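Local coordinates for odorant-binding protein 1F (Rattus norvegicus, PDB 3FIQ) that probably binds a wide variety of small odorant molecules in the nasal epithelium, being a secreted lipocalin, at residues K28-G33 with N145-V150; A37-M42 with V114-G119; F55-K58 with C63-H66; E131-A136 with I141-T146; V90-K93 with I98-H101. All blocks are in the same frame, centred on the assembly; numbering follows the deposited sequence.

Contact 1 (K28-G33 with N145-V150)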
# COMPACT_ATOMS: atom_id res chain seq x y z
N LYS A 28 -2.51 3.50 12.79
CA LYS A 28 -1.99 2.37 12.04
C LYS A 28 -1.02 2.83 10.99
O LYS A 28 -0.20 2.01 10.56
CB LYS A 28 -3.14 1.66 11.33
CG LYS A 28 -4.07 0.92 12.28
CD LYS A 28 -3.50 -0.29 12.84
CE LYS A 28 -4.51 -1.06 13.68
NZ LYS A 28 -3.83 -2.26 14.23
N VAL A 29 -1.08 4.09 10.53
CA VAL A 29 -0.25 4.55 9.44
C VAL A 29 0.68 5.69 9.73
O VAL A 29 1.54 6.03 8.92
CB VAL A 29 -1.10 4.86 8.17
CG1 VAL A 29 -1.76 3.62 7.67
CG2 VAL A 29 -2.11 5.97 8.45
N ALA A 30 0.50 6.33 10.89
CA ALA A 30 1.44 7.34 11.42
C ALA A 30 2.73 6.66 11.83
O ALA A 30 2.85 5.44 11.82
CB ALA A 30 0.81 7.95 12.66
N GLU A 31 3.69 7.48 12.21
CA GLU A 31 4.95 6.95 12.68
C GLU A 31 4.72 5.80 13.64
O GLU A 31 3.90 5.88 14.53
CB GLU A 31 5.75 8.02 13.36
CG GLU A 31 7.08 7.50 14.01
CD GLU A 31 8.15 8.57 14.21
OE1 GLU A 31 7.78 9.71 14.49
OE2 GLU A 31 9.34 8.21 14.09
N GLY A 32 5.51 4.74 13.47
CA GLY A 32 5.45 3.53 14.28
C GLY A 32 4.23 2.72 14.16
O GLY A 32 4.04 1.74 14.86
N GLY A 33 3.42 3.05 13.18
CA GLY A 33 2.26 2.26 12.87
C GLY A 33 2.52 0.94 12.20
O GLY A 33 3.37 0.91 11.31
N ASN A 145 -6.12 12.30 7.75
CA ASN A 145 -5.17 11.29 8.21
C ASN A 145 -4.06 10.95 7.25
O ASN A 145 -3.28 10.04 7.49
CB ASN A 145 -5.89 10.02 8.61
CG ASN A 145 -6.86 10.22 9.75
OD1 ASN A 145 -6.85 11.23 10.41
ND2 ASN A 145 -7.69 9.23 9.97
N THR A 146 -3.99 11.68 6.15
CA THR A 146 -3.04 11.36 5.10
C THR A 146 -1.60 11.52 5.52
O THR A 146 -1.25 12.52 6.14
CB THR A 146 -3.23 12.29 3.93
OG1 THR A 146 -4.55 12.08 3.38
CG2 THR A 146 -2.25 12.03 2.79
N GLN A 147 -0.78 10.50 5.23
CA GLN A 147 0.65 10.51 5.54
C GLN A 147 1.45 10.52 4.25
O GLN A 147 1.24 9.70 3.37
CB GLN A 147 1.00 9.17 6.25
CG GLN A 147 0.16 8.86 7.44
CD GLN A 147 0.39 9.79 8.64
OE1 GLN A 147 1.51 9.99 9.05
NE2 GLN A 147 -0.72 10.38 9.18
N HIS A 148 2.34 11.50 4.10
CA HIS A 148 3.29 11.59 3.03
C HIS A 148 4.55 10.94 3.51
O HIS A 148 5.17 11.41 4.47
CB HIS A 148 3.54 13.05 2.77
CG HIS A 148 4.45 13.34 1.62
ND1 HIS A 148 5.26 14.45 1.62
CD2 HIS A 148 4.62 12.74 0.42
CE1 HIS A 148 5.93 14.50 0.48
NE2 HIS A 148 5.53 13.50 -0.30
N LEU A 149 4.94 9.85 2.89
CA LEU A 149 6.08 9.07 3.34
C LEU A 149 7.41 9.46 2.70
O LEU A 149 8.48 9.05 3.21
CB LEU A 149 5.85 7.55 3.16
CG LEU A 149 5.22 6.85 4.37
CD1 LEU A 149 3.85 7.45 4.72
CD2 LEU A 149 5.08 5.39 4.15
N VAL A 150 7.41 10.20 1.61
CA VAL A 150 8.65 10.47 0.90
C VAL A 150 9.76 11.05 1.76
O VAL A 150 10.92 10.57 1.70
CB VAL A 150 8.38 11.31 -0.35
CG1 VAL A 150 9.69 11.76 -0.98
CG2 VAL A 150 7.52 10.51 -1.32
O HOH W 1 3.20 10.29 11.45
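Two torsions carry Q147 across to V29 and A30: CG stands anti to the carbonyl carbon (chi1 -54°), and a bend at chi2 (-68°) swings the amide over to the loop 28-33. On the way, Q147 CG passes 3.5 Å from V29 O and 3.8 Å from V29 CG2, the methyl that sits between its own backbone N and carbonyl carbon. Further out, Q147 OE1 comes to rest 3.6 Å from A30 CA. No hydrogen bond links the two segments directly. A water does it instead, taking the N-H of E31 N at 3.0 Å and donating to Q147 OE1 at 3.0 Å. The other end of the amide is tied down as well: Q147 NE2 donates to N145 O at 3.1 Å, nearly straight at 163°, with N145 O lying in the amide plane of the glutamine while NE2 itself stands above the plane of that carbonyl. R36 NH1 adds a bond to Q147 OE1 and another to V29 O, so the amide is gripped at both heads and should have little freedom to turn. With an alanine in place of Q147, N145 O, the bridging water and R36 would probably each lose a partner, and V29 would be left with a gap beside CG2. From A30 to G33 the loop makes a type II turn, G33 N bonding to A30 O, with G32 at a positive phi. The whole is recognisably lipocalin: the long loop between the first two barrel strands lies against the short strand 147-148, which follows the helix and pairs with strand 14-23.

Contact 2 (A37-M42 with V114-G119)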
# COMPACT_ATOMS: atom_id res chain seq x y z
N ALA A 37 3.94 1.20 5.74
CA ALA A 37 4.82 0.37 4.94
C ALA A 37 5.46 1.18 3.86
O ALA A 37 4.75 1.81 3.01
CB ALA A 37 4.01 -0.68 4.26
N TYR A 38 6.79 1.18 3.88
CA TYR A 38 7.63 1.87 2.86
C TYR A 38 7.99 0.80 1.81
O TYR A 38 8.88 -0.03 2.03
CB TYR A 38 8.88 2.42 3.47
CG TYR A 38 8.70 3.57 4.45
CD1 TYR A 38 8.36 3.34 5.79
CD2 TYR A 38 8.85 4.90 4.03
CE1 TYR A 38 8.19 4.44 6.68
CE2 TYR A 38 8.70 5.96 4.89
CZ TYR A 38 8.36 5.72 6.22
OH TYR A 38 8.23 6.76 7.12
N PHE A 39 7.24 0.78 0.70
CA PHE A 39 7.48 -0.28 -0.30
C PHE A 39 8.90 -0.21 -0.77
O PHE A 39 9.52 0.86 -0.83
CB PHE A 39 6.52 -0.10 -1.50
CG PHE A 39 5.16 -0.79 -1.30
CD1 PHE A 39 4.56 -0.93 -0.07
CD2 PHE A 39 4.46 -1.25 -2.39
CE1 PHE A 39 3.30 -1.59 0.09
CE2 PHE A 39 3.21 -1.87 -2.23
CZ PHE A 39 2.64 -2.01 -1.01
N GLN A 40 9.40 -1.38 -1.15
CA GLN A 40 10.66 -1.51 -1.86
C GLN A 40 10.53 -2.21 -3.19
O GLN A 40 11.20 -1.83 -4.17
CB GLN A 40 11.64 -2.24 -0.93
CG GLN A 40 13.05 -2.35 -1.54
CD GLN A 40 14.02 -2.91 -0.53
OE1 GLN A 40 14.29 -4.13 -0.50
NE2 GLN A 40 14.53 -2.05 0.30
N HIS A 41 9.76 -3.30 -3.27
CA HIS A 41 9.75 -4.13 -4.48
C HIS A 41 8.52 -4.95 -4.55
O HIS A 41 7.97 -5.34 -3.50
CB HIS A 41 11.00 -5.07 -4.43
CG HIS A 41 11.34 -5.75 -5.73
ND1 HIS A 41 10.81 -6.98 -6.08
CD2 HIS A 41 12.14 -5.36 -6.78
CE1 HIS A 41 11.27 -7.31 -7.28
NE2 HIS A 41 12.09 -6.38 -7.71
N MET A 42 8.07 -5.24 -5.77
CA MET A 42 6.96 -6.18 -6.02
C MET A 42 7.35 -7.15 -7.06
O MET A 42 8.08 -6.84 -8.05
CB MET A 42 5.72 -5.42 -6.43
CG MET A 42 5.18 -4.51 -5.38
SD MET A 42 3.43 -4.01 -5.55
CE MET A 42 3.55 -2.86 -6.89
N VAL A 114 -7.61 1.37 4.27
CA VAL A 114 -6.37 2.01 3.87
C VAL A 114 -6.34 2.23 2.36
O VAL A 114 -6.77 1.39 1.58
CB VAL A 114 -5.18 1.12 4.23
CG1 VAL A 114 -3.84 1.83 3.92
CG2 VAL A 114 -5.19 0.67 5.69
N ILE A 115 -5.86 3.39 1.93
CA ILE A 115 -5.45 3.62 0.57
C ILE A 115 -3.96 3.89 0.63
O ILE A 115 -3.51 4.73 1.38
CB ILE A 115 -6.23 4.70 -0.18
CG1 ILE A 115 -7.68 4.30 -0.21
CG2 ILE A 115 -5.60 4.90 -1.62
CD1 ILE A 115 -8.59 5.50 -0.76
N LEU A 116 -3.19 3.09 -0.11
CA LEU A 116 -1.75 3.26 -0.19
C LEU A 116 -1.35 3.57 -1.63
O LEU A 116 -1.79 2.89 -2.57
CB LEU A 116 -1.04 1.95 0.28
CG LEU A 116 0.49 2.04 0.24
CD1 LEU A 116 1.06 1.20 1.36
CD2 LEU A 116 1.05 1.50 -1.01
N VAL A 117 -0.57 4.62 -1.84
CA VAL A 117 -0.10 4.99 -3.16
C VAL A 117 1.33 4.56 -3.35
O VAL A 117 2.24 5.03 -2.63
CB VAL A 117 -0.18 6.54 -3.29
CG1 VAL A 117 0.33 6.99 -4.65
CG2 VAL A 117 -1.60 7.05 -3.11
N ALA A 118 1.54 3.63 -4.29
CA ALA A 118 2.87 3.11 -4.61
C ALA A 118 3.33 3.76 -5.92
O ALA A 118 2.52 4.01 -6.80
CB ALA A 118 2.82 1.61 -4.81
N GLY A 119 4.60 4.04 -5.99
CA GLY A 119 5.15 4.74 -7.14
C GLY A 119 6.50 4.27 -7.64
O GLY A 119 7.27 3.74 -6.89
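L116 is where the strand 114-119 first reaches across to A37 and F39. Its CG is anti to the backbone N (chi1 -180°), which carries the two methyls toward the segment 37-42. CD1 goes to F39 CE1 at 3.8 Å and also lies 4.1 Å from A37 O. CD2 settles over one face of the phenylalanine, 4.1 Å from the centroid of the F39 ring and 19° off its normal, displaced toward the rim near CZ and CE1. That is a CH-pi contact, and the leucine meets the ring at a slant.

Two residues on, A118 offers just a methyl, and its CB comes 4.1 Å from F39 CD2. F39 is thus touched at two places on its ring by side chains from the same face of one strand. All four residues are buried and nothing polar passes between them; A37 O and F39 N both turn to T18 OG1 instead. F100 and M42 add further apolar bulk around the phenylalanine, and just beyond it Q40 and H41 form a classic beta bulge, both facing I54.

Strand 14-23 hydrogen-bonds to both 38-44 and 111-119, so these side chains meet past a strand that stands between their backbones. Such inward packing of aromatic and aliphatic groups is what lines the inside of a lipocalin barrel, the calyx in which this family carries its small hydrophobic ligands.

Contact 3 (F55-K58 with C63-H66)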
# COMPACT_ATOMS: atom_id res chain seq x y z
N PHE A 55 8.78 -4.66 1.76
CA PHE A 55 8.63 -3.30 2.29
C PHE A 55 9.38 -3.17 3.60
O PHE A 55 9.76 -4.16 4.21
CB PHE A 55 7.15 -2.96 2.51
CG PHE A 55 6.42 -3.78 3.51
CD1 PHE A 55 5.74 -4.92 3.09
CD2 PHE A 55 6.29 -3.39 4.84
CE1 PHE A 55 4.99 -5.69 4.03
CE2 PHE A 55 5.50 -4.11 5.72
CZ PHE A 55 4.88 -5.28 5.34
N ASN A 56 9.67 -1.95 3.97
CA ASN A 56 10.27 -1.66 5.26
C ASN A 56 9.29 -0.97 6.15
O ASN A 56 8.44 -0.20 5.71
CB ASN A 56 11.57 -0.80 5.14
CG ASN A 56 12.71 -1.63 4.68
OD1 ASN A 56 13.31 -2.37 5.50
ND2 ASN A 56 12.98 -1.59 3.41
N VAL A 57 9.48 -1.15 7.47
CA VAL A 57 8.87 -0.29 8.46
C VAL A 57 10.04 0.25 9.22
O VAL A 57 11.09 -0.36 9.28
CB VAL A 57 7.85 -1.02 9.43
CG1 VAL A 57 6.65 -1.51 8.66
CG2 VAL A 57 8.50 -2.07 10.29
N LYS A 58 9.90 1.44 9.77
CA LYS A 58 10.96 1.99 10.55
C LYS A 58 10.70 1.60 11.98
O LYS A 58 9.57 1.76 12.48
CB LYS A 58 10.99 3.50 10.45
CG LYS A 58 11.27 4.06 9.12
CD LYS A 58 12.63 3.73 8.57
CE LYS A 58 13.80 3.95 9.57
NZ LYS A 58 14.41 5.34 9.71
N CYS A 63 15.75 0.27 9.57
CA CYS A 63 14.87 -0.31 8.65
C CYS A 63 14.64 -1.77 8.99
O CYS A 63 15.60 -2.54 9.15
CB CYS A 63 15.45 -0.24 7.24
SG CYS A 63 15.89 1.42 6.74
N GLN A 64 13.38 -2.13 9.19
CA GLN A 64 13.00 -3.51 9.44
C GLN A 64 12.28 -4.00 8.22
O GLN A 64 11.19 -3.56 7.87
CB GLN A 64 12.12 -3.62 10.64
CG GLN A 64 11.71 -5.02 11.01
CD GLN A 64 10.66 -5.12 12.16
OE1 GLN A 64 9.48 -4.70 12.04
NE2 GLN A 64 11.11 -5.69 13.31
N THR A 65 12.93 -4.91 7.48
CA THR A 65 12.40 -5.34 6.20
C THR A 65 11.44 -6.52 6.38
O THR A 65 11.70 -7.46 7.12
CB THR A 65 13.55 -5.77 5.26
OG1 THR A 65 14.49 -4.71 5.09
CG2 THR A 65 13.03 -6.02 3.87
N HIS A 66 10.32 -6.43 5.68
CA HIS A 66 9.27 -7.44 5.67
C HIS A 66 8.96 -7.89 4.27
O HIS A 66 9.10 -7.16 3.27
CB HIS A 66 7.99 -6.82 6.26
CG HIS A 66 8.09 -6.49 7.71
ND1 HIS A 66 7.77 -7.44 8.66
CD2 HIS A 66 8.45 -5.38 8.38
CE1 HIS A 66 7.91 -6.90 9.86
NE2 HIS A 66 8.39 -5.68 9.72
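F55 and H66 form the close-packed end of this pairing. F55 CG sits between the backbone N and the carbonyl carbon (chi1 63°), and that lays the ring beneath H66 CB, which stands over its face, 3.8 Å from the F55 ring centroid. The imidazole itself is slid aside, with the two planes 20° apart, so the rings barely overlap. On the same face, V57 CG2 touches the edge of the histidine, 3.7 Å from H66 NE2, and presses against Q64 OE1 at 3.3 Å. Those two polar atoms are held together: H66 NE2 donates to Q64 OE1 at 2.7 Å, reaching the amide oxygen from above its carbonyl plane. Beneath them runs the regular antiparallel frame, with F55 and H66 exchanging two backbone hydrogen bonds and V57 and Q64 another two.

The face of N56, K58, C63 and T65 is loose at its K58-C63 end, although N56 is buried against T65 and C63. K58 CE comes no nearer than 4.3 Å to C63 SG, and the lysine is coiled back on itself, its NZ bonded to S61 O in the hairpin turn. T65 is exposed; C63 is tied by a disulfide to C155 near the C-terminus.

Strand 50-59 lies between strand 62-72, its hairpin partner, and strand 38-44, where N56 bonds to Y38 through the backbone; Y82 meets both F55 and H66 edge-to-face.

Contact 4 (E131-A136 with I141-T146)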
# COMPACT_ATOMS: atom_id res chain seq x y z
N GLU A 131 -7.55 13.21 -7.08
CA GLU A 131 -8.11 11.87 -7.22
C GLU A 131 -7.99 11.07 -5.91
O GLU A 131 -8.94 10.36 -5.47
CB GLU A 131 -7.39 11.10 -8.32
CG GLU A 131 -8.00 9.69 -8.55
CD GLU A 131 -7.50 9.02 -9.84
OE1 GLU A 131 -6.49 9.48 -10.43
OE2 GLU A 131 -8.14 8.04 -10.24
N LEU A 132 -6.84 11.11 -5.29
CA LEU A 132 -6.62 10.44 -4.01
C LEU A 132 -7.58 10.94 -2.98
O LEU A 132 -8.22 10.15 -2.23
CB LEU A 132 -5.22 10.61 -3.52
CG LEU A 132 -4.91 9.99 -2.15
CD1 LEU A 132 -5.08 8.48 -2.15
CD2 LEU A 132 -3.50 10.33 -1.72
N ARG A 133 -7.73 12.24 -2.88
CA ARG A 133 -8.70 12.78 -1.93
C ARG A 133 -10.13 12.35 -2.19
O ARG A 133 -10.86 12.08 -1.27
CB ARG A 133 -8.61 14.29 -1.90
CG ARG A 133 -7.28 14.79 -1.35
CD ARG A 133 -7.20 16.28 -1.31
NE ARG A 133 -8.39 16.92 -0.79
CZ ARG A 133 -8.63 17.20 0.49
NH1 ARG A 133 -7.74 16.92 1.44
NH2 ARG A 133 -9.76 17.79 0.82
N LYS A 134 -10.54 12.30 -3.46
CA LYS A 134 -11.87 11.89 -3.82
C LYS A 134 -12.10 10.44 -3.49
O LYS A 134 -13.14 10.09 -2.95
CB LYS A 134 -12.14 12.19 -5.29
CG LYS A 134 -12.48 13.67 -5.57
CD LYS A 134 -13.76 14.16 -4.83
CE LYS A 134 -14.29 15.51 -5.40
NZ LYS A 134 -15.37 16.14 -4.58
N LEU A 135 -11.10 9.59 -3.72
CA LEU A 135 -11.20 8.19 -3.42
C LEU A 135 -11.32 7.92 -1.92
O LEU A 135 -12.11 7.05 -1.51
CB LEU A 135 -9.98 7.43 -3.95
CG LEU A 135 -10.13 7.22 -5.43
CD1 LEU A 135 -8.70 6.83 -5.93
CD2 LEU A 135 -11.20 6.17 -5.78
N ALA A 136 -10.52 8.63 -1.11
CA ALA A 136 -10.58 8.50 0.30
C ALA A 136 -12.04 8.83 0.72
O ALA A 136 -12.59 8.16 1.56
CB ALA A 136 -9.53 9.44 1.00
N ILE A 141 -12.70 7.30 4.33
CA ILE A 141 -11.41 7.46 4.95
C ILE A 141 -11.11 8.96 5.07
O ILE A 141 -11.22 9.67 4.07
CB ILE A 141 -10.29 6.80 4.13
CG1 ILE A 141 -10.43 5.27 4.09
CG2 ILE A 141 -8.96 7.21 4.73
CD1 ILE A 141 -9.60 4.60 2.99
N PRO A 142 -10.85 9.47 6.29
CA PRO A 142 -10.62 10.90 6.49
C PRO A 142 -9.36 11.37 5.83
O PRO A 142 -8.28 10.85 6.09
CB PRO A 142 -10.56 11.04 8.05
CG PRO A 142 -11.19 9.83 8.57
CD PRO A 142 -10.80 8.77 7.59
N ASN A 143 -9.43 12.39 4.97
CA ASN A 143 -8.22 12.90 4.31
C ASN A 143 -7.24 13.56 5.25
O ASN A 143 -6.04 13.67 4.92
CB ASN A 143 -8.60 13.89 3.19
CG ASN A 143 -8.94 13.19 1.93
OD1 ASN A 143 -8.13 12.38 1.43
ND2 ASN A 143 -10.12 13.45 1.41
N GLU A 144 -7.71 13.97 6.44
CA GLU A 144 -6.79 14.63 7.34
C GLU A 144 -5.86 13.61 7.97
O GLU A 144 -4.92 13.99 8.64
CB GLU A 144 -7.50 15.40 8.43
CG GLU A 144 -8.31 14.55 9.29
CD GLU A 144 -9.78 14.45 8.90
OE1 GLU A 144 -10.16 14.60 7.65
OE2 GLU A 144 -10.56 14.19 9.90
N ASN A 145 -6.12 12.30 7.75
CA ASN A 145 -5.17 11.29 8.21
C ASN A 145 -4.06 10.95 7.25
O ASN A 145 -3.28 10.04 7.49
CB ASN A 145 -5.89 10.02 8.61
CG ASN A 145 -6.86 10.22 9.75
OD1 ASN A 145 -6.85 11.23 10.41
ND2 ASN A 145 -7.69 9.23 9.97
N THR A 146 -3.99 11.68 6.15
CA THR A 146 -3.04 11.36 5.10
C THR A 146 -1.60 11.52 5.52
O THR A 146 -1.25 12.52 6.14
CB THR A 146 -3.23 12.29 3.93
OG1 THR A 146 -4.55 12.08 3.38
CG2 THR A 146 -2.25 12.03 2.79
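N143 points at the last turns of the helix, its amide wedged between R133 and A136. N143 ND2 donates to R133 O at 3.1 Å in an almost straight line (175°), with the acceptor in the amide plane, though ND2 lies a little tilted from the carbonyl's own plane. N143 OD1 is turned to the other partner and rests 3.3 Å from A136 CB. Above the asparagine the guanidinium of R133 lies stacked on the amide, planes 25° apart, with R133 NH1 3.6 Å from N143 CB; but the arginine has two conformers, so this stack is only partly occupied and less certain. A leucine in place of N143 would probably leave R133 O without its side-chain donor and force an apolar branch against the helix backbone.

A136 and I141 close the other side. I141 N bonds to A136 O at 2.9 Å, and their CB atoms sit 4.2 Å apart. From N143 the chain makes a 3-10 turn, where N143 O takes two bonds from one residue, T146 N and T146 OG1 (2.7 Å), both from the same face of its plane.

L132 and I141 also pack on I115, which presses the pair against the outside of the barrel. This helix laid on the barrel wall, with the chain after it turning across its C-terminal end to reach the short strand 147-148, is a standard feature of the lipocalin fold.

Contact 5 (V90-K93 with I98-H101)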
# COMPACT_ATOMS: atom_id res chain seq x y z
N VAL A 90 -6.45 -3.31 -6.45
CA VAL A 90 -5.97 -2.13 -7.15
C VAL A 90 -7.14 -1.21 -7.49
O VAL A 90 -8.12 -1.66 -8.04
CB VAL A 90 -5.28 -2.58 -8.43
CG1 VAL A 90 -4.85 -1.33 -9.28
CG2 VAL A 90 -4.05 -3.43 -8.08
N LEU A 91 -7.09 0.02 -7.07
CA LEU A 91 -8.14 0.96 -7.36
C LEU A 91 -7.80 1.77 -8.59
O LEU A 91 -8.69 2.22 -9.33
CB LEU A 91 -8.31 2.01 -6.25
CG LEU A 91 -8.68 1.63 -4.89
CD1 LEU A 91 -8.72 2.86 -3.97
CD2 LEU A 91 -10.03 0.93 -4.92
N LYS A 92 -6.54 2.03 -8.83
CA LYS A 92 -6.13 2.84 -9.96
C LYS A 92 -4.75 2.46 -10.34
O LYS A 92 -3.93 2.17 -9.51
CB LYS A 92 -6.14 4.33 -9.63
CG LYS A 92 -5.40 5.23 -10.64
CD LYS A 92 -4.87 6.50 -9.98
CE LYS A 92 -3.84 7.19 -10.83
NZ LYS A 92 -4.55 8.05 -11.80
N LYS A 93 -4.46 2.46 -11.63
CA LYS A 93 -3.09 2.18 -12.00
C LYS A 93 -2.71 2.91 -13.29
O LYS A 93 -3.54 3.03 -14.21
CB LYS A 93 -2.77 0.70 -12.15
CG LYS A 93 -3.61 -0.08 -13.09
CD LYS A 93 -2.99 -1.43 -13.53
CE LYS A 93 -3.66 -1.78 -14.86
NZ LYS A 93 -3.51 -3.14 -15.32
N ILE A 98 0.40 3.26 -8.63
CA ILE A 98 -0.69 2.37 -8.27
C ILE A 98 -1.33 2.84 -7.01
O ILE A 98 -0.62 3.11 -6.03
CB ILE A 98 -0.22 0.92 -8.13
CG1 ILE A 98 0.32 0.44 -9.47
CG2 ILE A 98 -1.39 0.01 -7.67
CD1 ILE A 98 0.89 -0.98 -9.43
N PHE A 99 -2.64 3.01 -7.01
CA PHE A 99 -3.43 3.16 -5.79
C PHE A 99 -4.01 1.82 -5.32
O PHE A 99 -4.77 1.21 -6.07
CB PHE A 99 -4.61 4.09 -5.99
CG PHE A 99 -4.28 5.57 -6.27
CD1 PHE A 99 -2.98 6.07 -6.44
CD2 PHE A 99 -5.33 6.47 -6.24
CE1 PHE A 99 -2.78 7.40 -6.67
CE2 PHE A 99 -5.11 7.80 -6.49
CZ PHE A 99 -3.87 8.26 -6.71
N PHE A 100 -3.60 1.31 -4.17
CA PHE A 100 -4.14 0.10 -3.58
C PHE A 100 -5.13 0.47 -2.49
O PHE A 100 -4.96 1.40 -1.77
CB PHE A 100 -3.03 -0.70 -2.86
CG PHE A 100 -2.07 -1.40 -3.80
CD1 PHE A 100 -2.41 -2.56 -4.41
CD2 PHE A 100 -0.77 -0.91 -3.97
CE1 PHE A 100 -1.50 -3.24 -5.22
CE2 PHE A 100 0.13 -1.59 -4.80
CZ PHE A 100 -0.27 -2.78 -5.42
N HIS A 101 -6.17 -0.34 -2.36
CA HIS A 101 -7.06 -0.29 -1.25
C HIS A 101 -6.81 -1.56 -0.45
O HIS A 101 -6.64 -2.65 -1.01
CB HIS A 101 -8.50 -0.32 -1.69
CG HIS A 101 -9.46 -0.26 -0.57
ND1 HIS A 101 -10.18 -1.37 -0.14
CD2 HIS A 101 -9.87 0.76 0.20
CE1 HIS A 101 -10.95 -1.02 0.87
NE2 HIS A 101 -10.79 0.26 1.09
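F99 has the aliphatic shaft of K92 on one face: K92 CD sits over the middle of the ring, 3.6 Å from its centroid and 7° off the normal, a CH-pi contact. The lysine runs alongside the phenylalanine because its CG is anti to the backbone N (chi1 166°), and a bend at chi4 then turns NZ off to a salt bridge with E131. At 5.5 Å from the F99 ring centroid, NZ can add at most a weak cation-pi attraction. L132 and L135 of helix 126-138 also touch this ring. The F100 ring is turned the other way, with I98 CG2 of its own strand over one face, offset to the rim, while V90 CG2 comes in at a slant to F100 CE1, 3.8 Å away.

These strands make an antiparallel hairpin whose register slips by one at L91. That is a classic beta bulge: L91 and K92 both face F99, and both amides turn to one oxygen. L91 N reaches F99 O at 2.8 Å, the K92 N bond to it is weak at 3.4 Å, and F99 N gives a bond back to K92 O. The chain turns a corner at L91, consistent with the strand bending of a lipocalin barrel.

V90, K93, I98 and F100 share a face, where V90 CG1 lies 4.0 Å from I98 CG2; F39 and M42 approach F100 there. On the other face, the isobutyl group of L91 lies against CB of H101, with L91 CG 3.8 Å from H101 CB. K93 NZ leads off to E11 and to D6 O.

How the contacts relate
Contacts 2, 3 and 5 all belong to the one curled sheet: contact 2 lies nearest the chain's centre, with 3 and 5 to either side, 12 and 10 Å from it between centres. Strands 38-44 and 111-119 tie them together, pairing with 50-59 and 97-105 by backbone bonds. Contact 4 is on the outer helix, 13 Å from contact 5 and joined to it by E131 and K92, while I115 links it to contact 2. Along the chain, contact 1 brackets contacts 2, 3 and 5, and shares N145 and T146 with contact 4. So the strands form one lipocalin barrel, with the helix packed on its outside and the long loop set against strand 147-148.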